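Local structure of nucleoporin nup120 (Schizosaccharomyces pombe, 4GQ2) at residues L74-I78 / G115-S119; R82-F87 / N102-P108; D125-I129 / Y140-K145. The protein serves as a structural component of the nuclear pore complex, whose components can also act as docking or interaction partners for nuclear transport factors. One frame throughout, in Å; residues are numbered along the deposited sequence.

Overall arrangement
Of the segments involved, 74-78 on strand 73-79 comes first along the chain, followed by 82-87 on strand 83-88. Interaction 2 closes the shorter loop, pairing 82-87 with 102-108 inside one sheet of the beta-propeller domain. Interaction 1 closes the wider loop around it, bringing 74-78 up to 115-119, the first strand of the following sheet. Interaction 3 then opens and closes on its own as the hairpin 125-129/140-145 in the middle of that second sheet, so none of the three loops cross. Backbone bonds join 74-78 to 82-87, and 115-119 to 125-129. The side chains of I86, I129 and L143 link interactions 2 and 3 across the intersheet interface where interaction 1 also lies.

Interaction 1: residues L74-I78 / G115-S119; sequences LRWSI and GVAFS
At the interface between two successive sheets of the beta-propeller domain, W76 meets V116 and F118 across nearly antiparallel strand segments whose axes stay 9.2 Å apart, too far for main-chain pairing. V116 packs over one face of the indole: its CB sits 3.8 Å from the centroid of the W76 six-membered ring and only 10° off its normal, a CH-pi contact. V116 CG2 leans on W76 CZ3 at 3.7 Å and also touches I78 CG2 at 4.0 Å. With CG of W76 placed between the backbone N and the carbonyl carbon (chi1 59°), the five-membered ring comes beside F118. There W76 CD1 lies 3.3 Å from F118 CE1, the planes near parallel but slid apart so that the rings barely overlap. L74 CD1 comes loosely to F118 CE2, at 4.5 Å, and Y63 meets the same ring. On the other face of its sheet, R75 grips S77 OG with both NE and NH2, while its guanidinium also bonds Y536 O and K539 O. Apolar faces closing on each other in this way are how neighbouring blades of a beta-propeller pack.

Interaction 2: residues R82-F87 / N102-P108; sequences RTLTIF and NVKIHFP
F107 N donates to R82 O just ahead of an antiparallel pairing of neighbouring strands within one sheet of the beta-propeller domain. Further along, L84 pairs with I105 and I86 with V103, each through two backbone bonds; I105 N to L84 O is 2.8 Å long.

The R82 side chain runs outward along the chain that follows F107. Its CB lies 3.3 Å from F107 O, CG stays near that same oxygen, and CD passes on to P108 O at 3.5 Å. NE and CZ remain near P108 O, and a bend about chi3 (-142°) turns the guanidinium so that NH1 reaches this oxygen at 2.7 Å. The bond is bent, with an N-H...O angle of 140°, and the donor stands above the carbonyl plane.

The two faces of the sheet differ. L84, I86, V103 and I105 form an apolar one, where I86 CD1 meets I105 CD1 at 3.9 Å and L84 CB rests against F107 CE1. I86 also packs on I129 and L143, and F107 on I141 and, edge-to-face, Y139, all of the following sheet. On the other face T83 lies beside H106 and T85 beside K104. T83 CG2 turns to the imidazole, which stacks on W26, while T83 OG1 bonds N81 OD1. At the far end of the pairing N102 CB stands 3.8 Å over the centre of the F87 ring, 5° off its normal.

Interaction 3: residues D125-I129 / Y140-K145; sequences DTTII and YIRLSK
I141 O receives the N-H of I129 at 2.7 Å, with an N-H...O angle of 170°, and I128 CA adds a CA-H...O contact to the same oxygen. The return bond, I141 N to I129 O, is 2.8 Å long. Together they fix a hydrogen-bonded pair in the beta hairpin at the middle of a four-stranded antiparallel propeller sheet. Further along the hairpin, L143 N bonds T127 O at 2.8 Å. On the apolar face, L143 CD1 touches both I129 CD1, at 3.8 Å, and T127 CG2.

The opposite face carries I128 and R142, and the ring of Y140 comes over to them. With CG of Y140 trans to its main-chain nitrogen (chi1 -178°), the ring swings across I128, where I128 CG1 touches Y140 CZ at 3.6 Å and I128 CG2 touches Y140 CE1. Y140 CE2 also lies over one face of the R142 guanidinium, and Y140 OH hydrogen-bonds to T181 O beyond the hairpin. Were a serine to stand in for Y140, T181 O would probably be left without its hydroxyl partner and a gap would open beside I128. Near the end of the pairing, K145 NZ bridges D125 OD2 at 3.2 Å, although D125 is poorly ordered, and also E96. The lysine is therefore likely to stay charged, whereas the pairing of the strands probably depends mainly on backbone bonds and apolar contacts.

Interaction 1: residues L74-I78 / G115-S119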
loop_
_atom_site.group_PDB
_atom_site.type_symbol
_atom_site.label_atom_id
_atom_site.label_comp_id
_atom_site.label_asym_id
_atom_site.label_seq_id
_atom_site.Cartn_x
_atom_site.Cartn_y
_atom_site.Cartn_z
ATOM N N LEU A 74 20.301 -18.162 1.294
ATOM C CA LEU A 74 20.437 -17.497 0.008
ATOM C C LEU A 74 19.643 -18.176 -1.089
ATOM O O LEU A 74 19.686 -19.395 -1.242
ATOM C CB LEU A 74 21.914 -17.416 -0.388
ATOM C CG LEU A 74 22.847 -16.693 0.593
ATOM C CD1 LEU A 74 24.289 -16.803 0.117
ATOM C CD2 LEU A 74 22.439 -15.231 0.784
ATOM N N ARG A 75 18.927 -17.373 -1.863
ATOM C CA ARG A 75 18.155 -17.897 -2.963
ATOM C C ARG A 75 18.803 -17.535 -4.292
ATOM O O ARG A 75 18.959 -16.356 -4.623
ATOM C CB ARG A 75 16.707 -17.401 -2.879
ATOM C CG ARG A 75 15.943 -17.385 -4.191
ATOM C CD ARG A 75 15.605 -18.772 -4.709
ATOM N NE ARG A 75 15.160 -18.654 -6.095
ATOM C CZ ARG A 75 13.893 -18.705 -6.487
ATOM N NH1 ARG A 75 12.922 -18.912 -5.603
ATOM N NH2 ARG A 75 13.599 -18.548 -7.773
ATOM N N TRP A 76 19.185 -18.570 -5.039
ATOM C CA TRP A 76 19.799 -18.401 -6.348
ATOM C C TRP A 76 18.832 -18.744 -7.427
ATOM O O TRP A 76 17.967 -19.602 -7.253
ATOM C CB TRP A 76 21.053 -19.257 -6.489
ATOM C CG TRP A 76 20.827 -20.744 -6.319
ATOM C CD1 TRP A 76 20.852 -21.473 -5.135
ATOM C CD2 TRP A 76 20.556 -21.739 -7.368
ATOM N NE1 TRP A 76 20.619 -22.806 -5.370
ATOM C CE2 TRP A 76 20.436 -23.036 -6.683
ATOM C CE3 TRP A 76 20.411 -21.691 -8.749
ATOM C CZ2 TRP A 76 20.171 -24.218 -7.375
ATOM C CZ3 TRP A 76 20.150 -22.893 -9.442
ATOM C CH2 TRP A 76 20.030 -24.122 -8.771
ATOM N N SER A 77 18.962 -18.059 -8.555
ATOM C CA SER A 77 18.150 -18.353 -9.725
ATOM C C SER A 77 19.040 -18.175 -10.948
ATOM O O SER A 77 19.995 -17.387 -10.919
ATOM C CB SER A 77 16.936 -17.413 -9.786
ATOM O OG SER A 77 16.194 -17.439 -8.567
ATOM N N ILE A 78 18.744 -18.917 -12.010
ATOM C CA ILE A 78 19.485 -18.785 -13.264
ATOM C C ILE A 78 18.550 -18.559 -14.454
ATOM O O ILE A 78 17.481 -19.161 -14.541
ATOM C CB ILE A 78 20.449 -19.971 -13.517
ATOM C CG1 ILE A 78 19.703 -21.319 -13.514
ATOM C CG2 ILE A 78 21.596 -19.949 -12.510
ATOM C CD1 ILE A 78 20.596 -22.507 -13.832
ATOM N N GLY A 115 23.437 -26.966 -12.420
ATOM C CA GLY A 115 24.813 -26.502 -12.537
ATOM C C GLY A 115 25.265 -25.498 -11.492
ATOM O O GLY A 115 26.255 -24.804 -11.701
ATOM N N VAL A 116 24.554 -25.430 -10.366
ATOM C CA VAL A 116 24.919 -24.529 -9.272
ATOM C C VAL A 116 24.988 -25.324 -7.969
ATOM O O VAL A 116 24.041 -26.012 -7.603
ATOM C CB VAL A 116 23.914 -23.357 -9.122
ATOM C CG1 VAL A 116 24.350 -22.409 -8.014
ATOM C CG2 VAL A 116 23.754 -22.585 -10.428
ATOM N N ALA A 117 26.116 -25.226 -7.276
ATOM C CA ALA A 117 26.321 -25.951 -6.035
ATOM C C ALA A 117 27.009 -25.045 -5.028
ATOM O O ALA A 117 27.880 -24.252 -5.385
ATOM C CB ALA A 117 27.146 -27.206 -6.285
ATOM N N PHE A 118 26.617 -25.177 -3.769
ATOM C CA PHE A 118 27.104 -24.311 -2.707
ATOM C C PHE A 118 27.916 -25.078 -1.669
ATOM O O PHE A 118 27.686 -26.270 -1.437
ATOM C CB PHE A 118 25.921 -23.650 -2.004
ATOM C CG PHE A 118 25.352 -22.464 -2.732
ATOM C CD1 PHE A 118 24.613 -22.627 -3.896
ATOM C CD2 PHE A 118 25.527 -21.178 -2.225
ATOM C CE1 PHE A 118 24.081 -21.527 -4.554
ATOM C CE2 PHE A 118 24.993 -20.075 -2.877
ATOM C CZ PHE A 118 24.272 -20.253 -4.046
ATOM N N SER A 119 28.858 -24.383 -1.043
ATOM C CA SER A 119 29.587 -24.912 0.107
ATOM C C SER A 119 30.025 -23.772 1.023
ATOM O O SER A 119 30.211 -22.639 0.574
ATOM C CB SER A 119 30.797 -25.732 -0.342
ATOM O OG SER A 119 31.289 -26.521 0.728
#

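Interaction 2: residues R82-F87 / N102-P108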
loop_
_atom_site.group_PDB
_atom_site.type_symbol
_atom_site.label_atom_id
_atom_site.label_comp_id
_atom_site.label_asym_id
_atom_site.label_seq_id
_atom_site.Cartn_x
_atom_site.Cartn_y
_atom_site.Cartn_z
ATOM N N ARG A 82 22.017 -15.463 -19.487
ATOM C CA ARG A 82 23.367 -15.770 -18.989
ATOM C C ARG A 82 23.660 -15.099 -17.654
ATOM O O ARG A 82 24.739 -14.538 -17.452
ATOM C CB ARG A 82 24.449 -15.409 -20.020
ATOM C CG ARG A 82 24.292 -16.090 -21.370
ATOM C CD ARG A 82 25.369 -15.634 -22.341
ATOM N NE ARG A 82 24.832 -15.502 -23.696
ATOM C CZ ARG A 82 25.560 -15.487 -24.810
ATOM N NH1 ARG A 82 26.881 -15.608 -24.761
ATOM N NH2 ARG A 82 24.958 -15.360 -25.983
ATOM N N THR A 83 22.691 -15.159 -16.743
ATOM C CA THR A 83 22.858 -14.574 -15.413
ATOM C C THR A 83 22.552 -15.572 -14.300
ATOM O O THR A 83 21.804 -16.535 -14.503
ATOM C CB THR A 83 21.956 -13.339 -15.206
ATOM O OG1 THR A 83 20.581 -13.729 -15.324
ATOM C CG2 THR A 83 22.278 -12.226 -16.226
ATOM N N LEU A 84 23.155 -15.326 -13.138
ATOM C CA LEU A 84 22.789 -15.973 -11.884
ATOM C C LEU A 84 22.572 -14.871 -10.846
ATOM O O LEU A 84 23.471 -14.067 -10.591
ATOM C CB LEU A 84 23.876 -16.966 -11.451
ATOM C CG LEU A 84 24.197 -17.400 -10.006
ATOM C CD1 LEU A 84 22.992 -17.728 -9.138
ATOM C CD2 LEU A 84 25.136 -18.599 -10.049
ATOM N N THR A 85 21.371 -14.819 -10.277
ATOM C CA THR A 85 21.051 -13.816 -9.264
ATOM C C THR A 85 20.982 -14.451 -7.891
ATOM O O THR A 85 20.546 -15.592 -7.758
ATOM C CB THR A 85 19.707 -13.123 -9.533
ATOM O OG1 THR A 85 18.643 -14.073 -9.384
ATOM C CG2 THR A 85 19.676 -12.506 -10.933
ATOM N N ILE A 86 21.421 -13.709 -6.878
ATOM C CA ILE A 86 21.366 -14.184 -5.498
ATOM C C ILE A 86 20.660 -13.175 -4.599
ATOM O O ILE A 86 21.072 -12.020 -4.508
ATOM C CB ILE A 86 22.772 -14.461 -4.924
ATOM C CG1 ILE A 86 23.557 -15.394 -5.847
ATOM C CG2 ILE A 86 22.671 -15.049 -3.522
ATOM C CD1 ILE A 86 25.059 -15.312 -5.679
ATOM N N PHE A 87 19.601 -13.635 -3.942
ATOM C CA PHE A 87 18.848 -12.841 -2.979
ATOM C C PHE A 87 18.961 -13.448 -1.578
ATOM O O PHE A 87 18.803 -14.656 -1.403
ATOM C CB PHE A 87 17.378 -12.803 -3.384
ATOM C CG PHE A 87 17.074 -11.884 -4.538
ATOM C CD1 PHE A 87 17.433 -12.221 -5.841
ATOM C CD2 PHE A 87 16.388 -10.686 -4.323
ATOM C CE1 PHE A 87 17.132 -11.374 -6.909
ATOM C CE2 PHE A 87 16.085 -9.837 -5.380
ATOM C CZ PHE A 87 16.450 -10.185 -6.680
ATOM N N ASN A 102 21.008 -7.182 -3.714
ATOM C CA ASN A 102 21.202 -8.520 -4.258
ATOM C C ASN A 102 22.417 -8.512 -5.184
ATOM O O ASN A 102 23.004 -7.459 -5.445
ATOM C CB ASN A 102 19.942 -9.015 -4.986
ATOM C CG ASN A 102 19.715 -8.318 -6.314
ATOM O OD1 ASN A 102 19.873 -7.109 -6.431
ATOM N ND2 ASN A 102 19.347 -9.086 -7.321
ATOM N N VAL A 103 22.812 -9.682 -5.663
ATOM C CA VAL A 103 23.903 -9.749 -6.626
ATOM C C VAL A 103 23.467 -10.427 -7.911
ATOM O O VAL A 103 22.681 -11.372 -7.888
ATOM C CB VAL A 103 25.240 -10.307 -6.030
ATOM C CG1 VAL A 103 25.042 -10.971 -4.678
ATOM C CG2 VAL A 103 25.974 -11.228 -7.003
ATOM N N LYS A 104 23.943 -9.889 -9.028
ATOM C CA LYS A 104 23.697 -10.458 -10.344
ATOM C C LYS A 104 25.042 -10.732 -11.015
ATOM O O LYS A 104 25.842 -9.812 -11.229
ATOM C CB LYS A 104 22.841 -9.517 -11.189
ATOM C CG LYS A 104 22.707 -9.925 -12.650
ATOM C CD LYS A 104 21.821 -8.972 -13.435
ATOM C CE LYS A 104 20.407 -8.931 -12.877
ATOM N NZ LYS A 104 19.477 -8.226 -13.797
ATOM N N ILE A 105 25.268 -12.006 -11.329
ATOM C CA ILE A 105 26.522 -12.477 -11.895
ATOM C C ILE A 105 26.286 -12.844 -13.349
ATOM O O ILE A 105 25.409 -13.646 -13.655
ATOM C CB ILE A 105 27.053 -13.694 -11.107
ATOM C CG1 ILE A 105 27.313 -13.289 -9.654
ATOM C CG2 ILE A 105 28.325 -14.241 -11.739
ATOM C CD1 ILE A 105 27.475 -14.428 -8.672
ATOM N N HIS A 106 27.061 -12.242 -14.243
ATOM C CA HIS A 106 26.948 -12.515 -15.676
ATOM C C HIS A 106 27.995 -13.493 -16.103
ATOM O O HIS A 106 29.129 -13.465 -15.606
ATOM C CB HIS A 106 27.093 -11.245 -16.503
ATOM C CG HIS A 106 26.122 -10.158 -16.133
ATOM N ND1 HIS A 106 24.971 -9.956 -16.806
ATOM C CD2 HIS A 106 26.170 -9.192 -15.130
ATOM C CE1 HIS A 106 24.314 -8.915 -16.262
ATOM N NE2 HIS A 106 25.048 -8.449 -15.233
ATOM N N PHE A 107 27.604 -14.359 -17.038
ATOM C CA PHE A 107 28.446 -15.420 -17.569
ATOM C C PHE A 107 28.521 -15.293 -19.085
ATOM O O PHE A 107 27.618 -14.712 -19.693
ATOM C CB PHE A 107 27.858 -16.782 -17.199
ATOM C CG PHE A 107 27.980 -17.121 -15.743
ATOM C CD1 PHE A 107 27.034 -16.669 -14.826
ATOM C CD2 PHE A 107 29.039 -17.900 -15.285
ATOM C CE1 PHE A 107 27.147 -16.987 -13.483
ATOM C CE2 PHE A 107 29.159 -18.218 -13.939
ATOM C CZ PHE A 107 28.212 -17.760 -13.038
ATOM N N PRO A 108 29.599 -15.827 -19.702
ATOM C CA PRO A 108 29.735 -15.810 -21.164
ATOM C C PRO A 108 28.865 -16.874 -21.821
ATOM O O PRO A 108 28.626 -16.821 -23.032
ATOM C CB PRO A 108 31.218 -16.137 -21.397
ATOM C CG PRO A 108 31.868 -16.171 -20.054
ATOM C CD PRO A 108 30.781 -16.427 -19.058
#

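Interaction 3: residues D125-I129 / Y140-K145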
loop_
_atom_site.group_PDB
_atom_site.type_symbol
_atom_site.label_atom_id
_atom_site.label_comp_id
_atom_site.label_asym_id
_atom_site.label_seq_id
_atom_site.Cartn_x
_atom_site.Cartn_y
_atom_site.Cartn_z
ATOM N N ASP A 125 34.789 -17.664 7.285
ATOM C CA ASP A 125 33.345 -17.386 7.278
ATOM C C ASP A 125 32.813 -16.933 5.907
ATOM O O ASP A 125 32.142 -15.903 5.797
ATOM C CB ASP A 125 33.004 -16.350 8.362
ATOM C CG ASP A 125 31.572 -16.464 8.859
ATOM O OD1 ASP A 125 31.269 -17.424 9.601
ATOM O OD2 ASP A 125 30.752 -15.585 8.522
ATOM N N THR A 126 33.123 -17.710 4.871
ATOM C CA THR A 126 32.738 -17.368 3.498
ATOM C C THR A 126 31.981 -18.497 2.791
ATOM O O THR A 126 32.247 -19.681 3.017
ATOM C CB THR A 126 33.947 -16.899 2.645
ATOM O OG1 THR A 126 33.616 -16.972 1.252
ATOM C CG2 THR A 126 35.179 -17.752 2.899
ATOM N N THR A 127 31.029 -18.109 1.945
ATOM C CA THR A 127 30.236 -19.052 1.167
ATOM C C THR A 127 30.792 -19.153 -0.252
ATOM O O THR A 127 31.180 -18.150 -0.854
ATOM C CB THR A 127 28.741 -18.648 1.131
ATOM O OG1 THR A 127 28.248 -18.494 2.468
ATOM C CG2 THR A 127 27.899 -19.705 0.432
ATOM N N ILE A 128 30.814 -20.377 -0.772
ATOM C CA ILE A 128 31.366 -20.693 -2.085
ATOM C C ILE A 128 30.260 -21.142 -3.039
ATOM O O ILE A 128 29.356 -21.880 -2.642
ATOM C CB ILE A 128 32.461 -21.788 -1.950
ATOM C CG1 ILE A 128 33.834 -21.152 -1.715
ATOM C CG2 ILE A 128 32.522 -22.698 -3.166
ATOM C CD1 ILE A 128 34.118 -20.772 -0.276
ATOM N N ILE A 129 30.320 -20.680 -4.287
ATOM C CA ILE A 129 29.466 -21.231 -5.339
ATOM C C ILE A 129 30.288 -21.893 -6.449
ATOM O O ILE A 129 31.191 -21.275 -7.022
ATOM C CB ILE A 129 28.554 -20.169 -5.984
ATOM C CG1 ILE A 129 27.785 -19.395 -4.921
ATOM C CG2 ILE A 129 27.582 -20.824 -6.967
ATOM C CD1 ILE A 129 27.249 -18.075 -5.427
ATOM N N TYR A 140 34.494 -20.956 -9.731
ATOM C CA TYR A 140 34.602 -21.078 -8.285
ATOM C C TYR A 140 34.480 -19.681 -7.679
ATOM O O TYR A 140 35.455 -18.914 -7.652
ATOM C CB TYR A 140 35.933 -21.746 -7.922
ATOM C CG TYR A 140 36.149 -21.981 -6.447
ATOM C CD1 TYR A 140 35.643 -23.114 -5.817
ATOM C CD2 TYR A 140 36.876 -21.079 -5.683
ATOM C CE1 TYR A 140 35.854 -23.339 -4.465
ATOM C CE2 TYR A 140 37.089 -21.290 -4.330
ATOM C CZ TYR A 140 36.580 -22.414 -3.726
ATOM O OH TYR A 140 36.805 -22.601 -2.377
ATOM N N ILE A 141 33.271 -19.362 -7.211
ATOM C CA ILE A 141 32.924 -18.007 -6.774
ATOM C C ILE A 141 32.843 -17.881 -5.257
ATOM O O ILE A 141 32.075 -18.595 -4.603
ATOM C CB ILE A 141 31.595 -17.529 -7.407
ATOM C CG1 ILE A 141 31.694 -17.516 -8.934
ATOM C CG2 ILE A 141 31.225 -16.136 -6.907
ATOM C CD1 ILE A 141 30.348 -17.555 -9.632
ATOM N N ARG A 142 33.644 -16.973 -4.705
ATOM C CA ARG A 142 33.623 -16.681 -3.272
ATOM C C ARG A 142 32.695 -15.507 -2.968
ATOM O O ARG A 142 32.862 -14.419 -3.516
ATOM C CB ARG A 142 35.025 -16.373 -2.751
ATOM C CG ARG A 142 35.870 -17.583 -2.387
ATOM C CD ARG A 142 37.016 -17.142 -1.487
ATOM N NE ARG A 142 38.177 -18.033 -1.517
ATOM C CZ ARG A 142 39.110 -18.031 -2.468
ATOM N NH1 ARG A 142 39.024 -17.203 -3.504
ATOM N NH2 ARG A 142 40.128 -18.871 -2.389
ATOM N N LEU A 143 31.719 -15.737 -2.095
ATOM C CA LEU A 143 30.745 -14.712 -1.745
ATOM C C LEU A 143 31.205 -13.898 -0.557
ATOM O O LEU A 143 31.615 -14.448 0.467
ATOM C CB LEU A 143 29.390 -15.339 -1.410
ATOM C CG LEU A 143 28.553 -15.958 -2.530
ATOM C CD1 LEU A 143 27.377 -16.715 -1.931
ATOM C CD2 LEU A 143 28.077 -14.897 -3.513
ATOM N N SER A 144 31.131 -12.584 -0.695
ATOM C CA SER A 144 31.304 -11.698 0.443
ATOM C C SER A 144 29.931 -11.238 0.939
ATOM O O SER A 144 29.073 -10.822 0.143
ATOM C CB SER A 144 32.175 -10.503 0.058
ATOM O OG SER A 144 32.319 -9.614 1.150
ATOM N N LYS A 145 29.725 -11.334 2.251
ATOM C CA LYS A 145 28.517 -10.806 2.893
ATOM C C LYS A 145 28.338 -9.309 2.622
ATOM O O LYS A 145 27.213 -8.817 2.537
ATOM C CB LYS A 145 28.536 -11.074 4.398
ATOM C CG LYS A 145 28.311 -12.533 4.760
ATOM C CD LYS A 145 28.247 -12.744 6.263
ATOM C CE LYS A 145 28.001 -14.210 6.586
ATOM N NZ LYS A 145 27.816 -14.440 8.045
#